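Local coordinates for imidazoleglycerol-phosphate dehydratase (Staphylococcus aureus subsp. aureus, PDB 2AE8), which catalyses the dehydration of imidazoleglycerol phosphate to imidazoleacetol phosphate, the sixth step of histidine biosynthesis, using two manganese ions per subunit, at residues M121-D126 / I193-S198; E127-V132 / D179-G184. One frame throughout, in Å; residues are numbered along the deposited sequence.

How the contacts relate
Both contacts involve the second four-stranded mixed sheet of the subunit, and their centres lie about 8 Å apart. Along the chain the order is strand 118-125, strand 128-135, strand 175-182 and helix 186-205. Contact 1 joins the first and last of these elements, and contact 2 joins the middle two. Strands 118-125 and 128-135 are neighbours in the sheet, probably bonded from I123 N to A130 O. A196 of contact 1 also packs on V132, tying the helix to both strands. Together they pack a helix against the sheet within one of the two duplicated half-domains. The 125-127 corner lies close to H188 of the metal site, and both contacts touch a second subunit.

Contact 1 (M121-D126 / I193-S198); sequences MYIPMD and IFKAFS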
loop_
_atom_site.group_PDB
_atom_site.type_symbol
_atom_site.label_atom_id
_atom_site.label_comp_id
_atom_site.label_asym_id
_atom_site.label_seq_id
_atom_site.Cartn_x
_atom_site.Cartn_y
_atom_site.Cartn_z
HETATM N N MSE B 121 -11.927 40.679 0.108
HETATM C CA MSE B 121 -13.364 40.405 0.082
HETATM C C MSE B 121 -13.682 38.900 -0.016
HETATM O O MSE B 121 -13.108 38.193 -0.837
HETATM C CB MSE B 121 -14.024 41.139 -1.086
HETATM C CG MSE B 121 -15.537 41.049 -1.079
HETATM SE SE MSE B 121 -16.245 42.233 0.329
HETATM C CE MSE B 121 -17.979 41.563 0.461
ATOM N N TYR B 122 -14.605 38.445 0.822
ATOM C CA TYR B 122 -15.188 37.118 0.691
ATOM C C TYR B 122 -16.556 37.287 0.042
ATOM O O TYR B 122 -17.350 38.159 0.455
ATOM C CB TYR B 122 -15.341 36.460 2.066
ATOM C CG TYR B 122 -14.091 35.801 2.610
ATOM C CD1 TYR B 122 -13.140 36.533 3.317
ATOM C CD2 TYR B 122 -13.877 34.441 2.443
ATOM C CE1 TYR B 122 -11.996 35.926 3.833
ATOM C CE2 TYR B 122 -12.745 33.827 2.962
ATOM C CZ TYR B 122 -11.816 34.570 3.652
ATOM O OH TYR B 122 -10.704 33.945 4.155
ATOM N N ILE B 123 -16.828 36.497 -0.991
ATOM C CA ILE B 123 -18.160 36.480 -1.589
ATOM C C ILE B 123 -18.697 35.043 -1.688
ATOM O O ILE B 123 -18.064 34.195 -2.333
ATOM C CB ILE B 123 -18.179 37.095 -3.007
ATOM C CG1 ILE B 123 -17.826 38.595 -2.981
ATOM C CG2 ILE B 123 -19.559 36.825 -3.707
ATOM C CD1 ILE B 123 -18.934 39.481 -2.469
ATOM N N PRO B 124 -19.874 34.788 -1.090
ATOM C CA PRO B 124 -20.546 33.521 -1.262
ATOM C C PRO B 124 -21.524 33.604 -2.444
ATOM O O PRO B 124 -22.111 34.676 -2.710
ATOM C CB PRO B 124 -21.301 33.377 0.049
ATOM C CG PRO B 124 -21.718 34.847 0.374
ATOM C CD PRO B 124 -20.651 35.712 -0.230
HETATM N N MSE B 125 -21.652 32.506 -3.177
HETATM C CA MSE B 125 -22.641 32.397 -4.237
HETATM C C MSE B 125 -23.233 31.006 -4.128
HETATM O O MSE B 125 -22.699 30.063 -4.698
HETATM C CB MSE B 125 -22.011 32.591 -5.623
HETATM C CG MSE B 125 -21.627 34.008 -5.980
HETATM SE SE MSE B 125 -23.198 35.193 -6.227
HETATM C CE MSE B 125 -24.244 34.064 -7.426
ATOM N N ASP B 126 -24.340 30.893 -3.399
ATOM C CA ASP B 126 -24.879 29.609 -2.980
ATOM C C ASP B 126 -23.745 28.715 -2.448
ATOM O O ASP B 126 -23.130 29.063 -1.438
ATOM C CB ASP B 126 -25.709 28.948 -4.102
ATOM C CG ASP B 126 -27.035 29.692 -4.366
ATOM O OD1 ASP B 126 -27.507 30.407 -3.459
ATOM O OD2 ASP B 126 -27.597 29.576 -5.473
ATOM N N ILE B 193 -15.849 35.136 -7.901
ATOM C CA ILE B 193 -14.491 35.662 -8.127
ATOM C C ILE B 193 -14.514 37.115 -8.676
ATOM O O ILE B 193 -13.788 37.981 -8.189
ATOM C CB ILE B 193 -13.684 34.758 -9.081
ATOM C CG1 ILE B 193 -13.350 33.402 -8.409
ATOM C CG2 ILE B 193 -12.392 35.470 -9.574
ATOM C CD1 ILE B 193 -12.838 32.368 -9.403
ATOM N N PHE B 194 -15.339 37.367 -9.690
ATOM C CA PHE B 194 -15.497 38.734 -10.210
ATOM C C PHE B 194 -16.028 39.699 -9.160
ATOM O O PHE B 194 -15.509 40.806 -9.032
ATOM C CB PHE B 194 -16.380 38.772 -11.459
ATOM C CG PHE B 194 -15.624 38.614 -12.734
ATOM C CD1 PHE B 194 -15.072 39.731 -13.370
ATOM C CD2 PHE B 194 -15.455 37.353 -13.308
ATOM C CE1 PHE B 194 -14.364 39.600 -14.565
ATOM C CE2 PHE B 194 -14.739 37.195 -14.523
ATOM C CZ PHE B 194 -14.189 38.332 -15.157
ATOM N N LYS B 195 -17.034 39.287 -8.395
ATOM C CA LYS B 195 -17.564 40.126 -7.327
ATOM C C LYS B 195 -16.508 40.448 -6.263
ATOM O O LYS B 195 -16.328 41.605 -5.877
ATOM C CB LYS B 195 -18.815 39.516 -6.674
ATOM C CG LYS B 195 -20.101 39.521 -7.563
ATOM C CD LYS B 195 -21.358 38.982 -6.816
ATOM C CE LYS B 195 -21.661 39.762 -5.509
ATOM N NZ LYS B 195 -23.017 39.416 -4.939
ATOM N N ALA B 196 -15.805 39.425 -5.790
ATOM C CA ALA B 196 -14.800 39.605 -4.756
ATOM C C ALA B 196 -13.624 40.452 -5.230
ATOM O O ALA B 196 -13.170 41.307 -4.493
ATOM C CB ALA B 196 -14.308 38.248 -4.236
ATOM N N PHE B 197 -13.107 40.198 -6.427
ATOM C CA PHE B 197 -12.003 41.002 -6.935
ATOM C C PHE B 197 -12.394 42.486 -7.038
ATOM O O PHE B 197 -11.636 43.360 -6.624
ATOM C CB PHE B 197 -11.548 40.524 -8.315
ATOM C CG PHE B 197 -10.508 41.432 -8.947
ATOM C CD1 PHE B 197 -9.173 41.343 -8.573
ATOM C CD2 PHE B 197 -10.884 42.404 -9.891
ATOM C CE1 PHE B 197 -8.209 42.179 -9.136
ATOM C CE2 PHE B 197 -9.934 43.254 -10.449
ATOM C CZ PHE B 197 -8.588 43.138 -10.079
ATOM N N SER B 198 -13.570 42.749 -7.616
ATOM C CA SER B 198 -14.065 44.117 -7.829
ATOM C C SER B 198 -14.183 44.847 -6.502
ATOM O O SER B 198 -13.754 45.986 -6.381
ATOM C CB SER B 198 -15.446 44.090 -8.462
ATOM O OG SER B 198 -15.429 43.353 -9.652
HETATM O O HOH W 1 -23.117 37.229 -3.363
#
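K195 and A196 of helix 186-205 rest on M121, I123 and M125 of strand 118-125. This is sheet-to-helix packing within one half-domain of the beta-alpha-beta sandwich. The strand and helix segments run roughly antiparallel, at 155°, with axes 7.3 Å apart at closest approach. No hydrogen bond joins them directly.

K195 comes first along the helix. Its CB lies 3.9 Å from CG1 of I123, and its chain crosses the isoleucine at about a right angle. The bend at chi3 (57°) carries CE past CG2 and CD1 of I123. CD of K195 is 4.3 Å from SE of M125, a selenomethionine that also packs on H188 and lies near a bound magnesium ion. K195 probably takes part in substrate binding, as in related enzymes. Its NZ is hydrogen-bonded to Y118 OH of a second subunit. A water accepts from the same NZ and donates to P124 O, so it bridges helix and strand.

A196 brings the backbones together. Its small CB sits 3.8 Å from CG1 of I123, and the same CG1 is close to A196 N. With I123 CG1 beside its own backbone N (chi1 -65°), CG1 faces both A196 and K195 CB, while CG2 meets the lysine chain. The selenium end of M121, also a selenomethionine, leads away from the helix. M121 CB still lies 3.5 Å from A196 O.

Contact 2 (E127-V132 / D179-G184); sequences ETLARV and DLIRGG
A classic beta bulge interrupts the antiparallel pairing of strands 128-135 and 175-182, where I181 and R182 both face L129. L129 O receives I181 N at 2.8 Å and a weak bond from R182 N. In return L129 N donates to R182 O. Past the bulge, A130 and L180 form a non-hydrogen-bonded pair. R131 and D179 then form a hydrogen-bonded pair, with R131 N to D179 O and D179 N to R131 O both 2.9 Å.

The R131 and D179 side chains lie side by side, pointing the same way. R131 NH2 makes a salt bridge to D179 OD2 at 2.9 Å. The bond is weak as a hydrogen bond, and the guanidinium and carboxylate planes are turned 66° apart. A water at the guanidinium edge accepts from R131 NE and can donate to D179 OD2, a possible second link. D179 OD1 is held by R182 of a neighbouring subunit.

The bend of R131 at chi3 (65°) brings its guanidinium back beside D179. I181 CD1 fits between R131 CB and L129 CD2, 3.8 Å from the latter. On the other face, the T128 and L180 side chains cross at about a right angle, T128 CG2 lying 3.5 Å from L180 CD2. Where the strands part, CG of E127 packs on G183 O. A water donates to both E127 O and G183 O. T128 OG1 gives a 2.7 Å hydrogen bond to E127 OE1, while OE2 accepts from ND1 of the metal ligand H188. The side chains of T128 and V132 touch helix 186-205, whereas L129 and I181 pack on Y122 of strand 118-125.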
loop_
_atom_site.group_PDB
_atom_site.type_symbol
_atom_site.label_atom_id
_atom_site.label_comp_id
_atom_site.label_asym_id
_atom_site.label_seq_id
_atom_site.Cartn_x
_atom_site.Cartn_y
_atom_site.Cartn_z
ATOM N N GLU B 127 -23.462 27.602 -3.133
ATOM C CA GLU B 127 -22.451 26.626 -2.691
ATOM C C GLU B 127 -21.017 27.167 -2.709
ATOM O O GLU B 127 -20.133 26.667 -2.007
ATOM C CB GLU B 127 -22.543 25.347 -3.547
ATOM C CG GLU B 127 -21.846 25.411 -4.947
ATOM C CD GLU B 127 -22.414 26.461 -5.904
ATOM O OE1 GLU B 127 -21.653 26.971 -6.764
ATOM O OE2 GLU B 127 -23.615 26.793 -5.800
ATOM N N THR B 128 -20.792 28.198 -3.516
ATOM C CA THR B 128 -19.438 28.701 -3.772
ATOM C C THR B 128 -19.047 29.727 -2.730
ATOM O O THR B 128 -19.897 30.494 -2.257
ATOM C CB THR B 128 -19.373 29.359 -5.160
ATOM O OG1 THR B 128 -19.437 28.339 -6.152
ATOM C CG2 THR B 128 -18.071 30.157 -5.360
ATOM N N LEU B 129 -17.765 29.748 -2.379
ATOM C CA LEU B 129 -17.203 30.840 -1.589
ATOM C C LEU B 129 -15.860 31.231 -2.206
ATOM O O LEU B 129 -15.006 30.364 -2.411
ATOM C CB LEU B 129 -17.020 30.430 -0.121
ATOM C CG LEU B 129 -16.395 31.477 0.814
ATOM C CD1 LEU B 129 -17.340 32.677 1.053
ATOM C CD2 LEU B 129 -16.026 30.829 2.127
ATOM N N ALA B 130 -15.688 32.510 -2.543
ATOM C CA ALA B 130 -14.402 32.987 -3.018
ATOM C C ALA B 130 -13.821 34.061 -2.116
ATOM O O ALA B 130 -14.568 34.850 -1.498
ATOM C CB ALA B 130 -14.495 33.485 -4.458
ATOM N N ARG B 131 -12.490 34.080 -2.038
ATOM C CA ARG B 131 -11.765 35.154 -1.367
ATOM C C ARG B 131 -10.803 35.777 -2.358
ATOM O O ARG B 131 -10.055 35.072 -3.038
ATOM C CB ARG B 131 -10.975 34.663 -0.150
ATOM C CG ARG B 131 -10.061 35.739 0.463
ATOM C CD ARG B 131 -9.129 35.188 1.530
ATOM N NE ARG B 131 -8.166 34.244 0.963
ATOM C CZ ARG B 131 -7.993 33.001 1.406
ATOM N NH1 ARG B 131 -8.716 32.553 2.431
ATOM N NH2 ARG B 131 -7.095 32.213 0.821
ATOM N N VAL B 132 -10.803 37.105 -2.422
ATOM C CA VAL B 132 -9.800 37.812 -3.219
ATOM C C VAL B 132 -9.122 38.858 -2.351
ATOM O O VAL B 132 -9.793 39.598 -1.622
ATOM C CB VAL B 132 -10.380 38.422 -4.491
ATOM C CG1 VAL B 132 -9.297 39.192 -5.244
ATOM C CG2 VAL B 132 -10.977 37.303 -5.387
ATOM N N ASP B 179 -8.690 32.983 -4.526
ATOM C CA ASP B 179 -8.862 31.645 -3.951
ATOM C C ASP B 179 -10.335 31.244 -3.995
ATOM O O ASP B 179 -11.190 31.944 -3.445
ATOM C CB ASP B 179 -8.398 31.618 -2.483
ATOM C CG ASP B 179 -6.881 31.494 -2.336
ATOM O OD1 ASP B 179 -6.358 30.392 -2.619
ATOM O OD2 ASP B 179 -6.203 32.470 -1.899
ATOM N N LEU B 180 -10.623 30.118 -4.637
ATOM C CA LEU B 180 -11.937 29.528 -4.572
ATOM C C LEU B 180 -11.907 28.608 -3.377
ATOM O O LEU B 180 -11.293 27.541 -3.437
ATOM C CB LEU B 180 -12.196 28.687 -5.822
ATOM C CG LEU B 180 -13.459 28.863 -6.659
ATOM C CD1 LEU B 180 -13.727 27.566 -7.457
ATOM C CD2 LEU B 180 -14.678 29.318 -5.878
ATOM N N ILE B 181 -12.554 29.002 -2.286
ATOM C CA ILE B 181 -12.512 28.199 -1.059
ATOM C C ILE B 181 -13.351 26.931 -1.216
ATOM O O ILE B 181 -12.948 25.861 -0.778
ATOM C CB ILE B 181 -12.926 29.014 0.181
ATOM C CG1 ILE B 181 -11.882 30.124 0.409
ATOM C CG2 ILE B 181 -13.066 28.094 1.409
ATOM C CD1 ILE B 181 -12.432 31.292 1.102
ATOM N N ARG B 182 -14.508 27.067 -1.859
ATOM C CA ARG B 182 -15.319 25.927 -2.276
ATOM C C ARG B 182 -16.144 26.337 -3.493
ATOM O O ARG B 182 -16.391 27.521 -3.699
ATOM C CB ARG B 182 -16.196 25.389 -1.135
ATOM C CG ARG B 182 -17.162 26.397 -0.497
ATOM C CD ARG B 182 -17.988 25.719 0.628
ATOM N NE ARG B 182 -17.069 25.243 1.663
ATOM C CZ ARG B 182 -16.718 25.939 2.735
ATOM N NH1 ARG B 182 -17.260 27.136 2.979
ATOM N NH2 ARG B 182 -15.836 25.421 3.573
ATOM N N GLY B 183 -16.526 25.372 -4.321
ATOM C CA GLY B 183 -17.307 25.674 -5.503
ATOM C C GLY B 183 -18.342 24.605 -5.737
ATOM O O GLY B 183 -18.767 23.919 -4.804
ATOM N N GLY B 184 -18.728 24.443 -6.994
ATOM C CA GLY B 184 -19.755 23.472 -7.364
ATOM C C GLY B 184 -20.385 23.848 -8.691
ATOM O O GLY B 184 -20.414 23.037 -9.606
HETATM O O HOH W 2 -19.225 23.933 -2.098
HETATM O O HOH W 3 -7.021 34.938 -1.525
#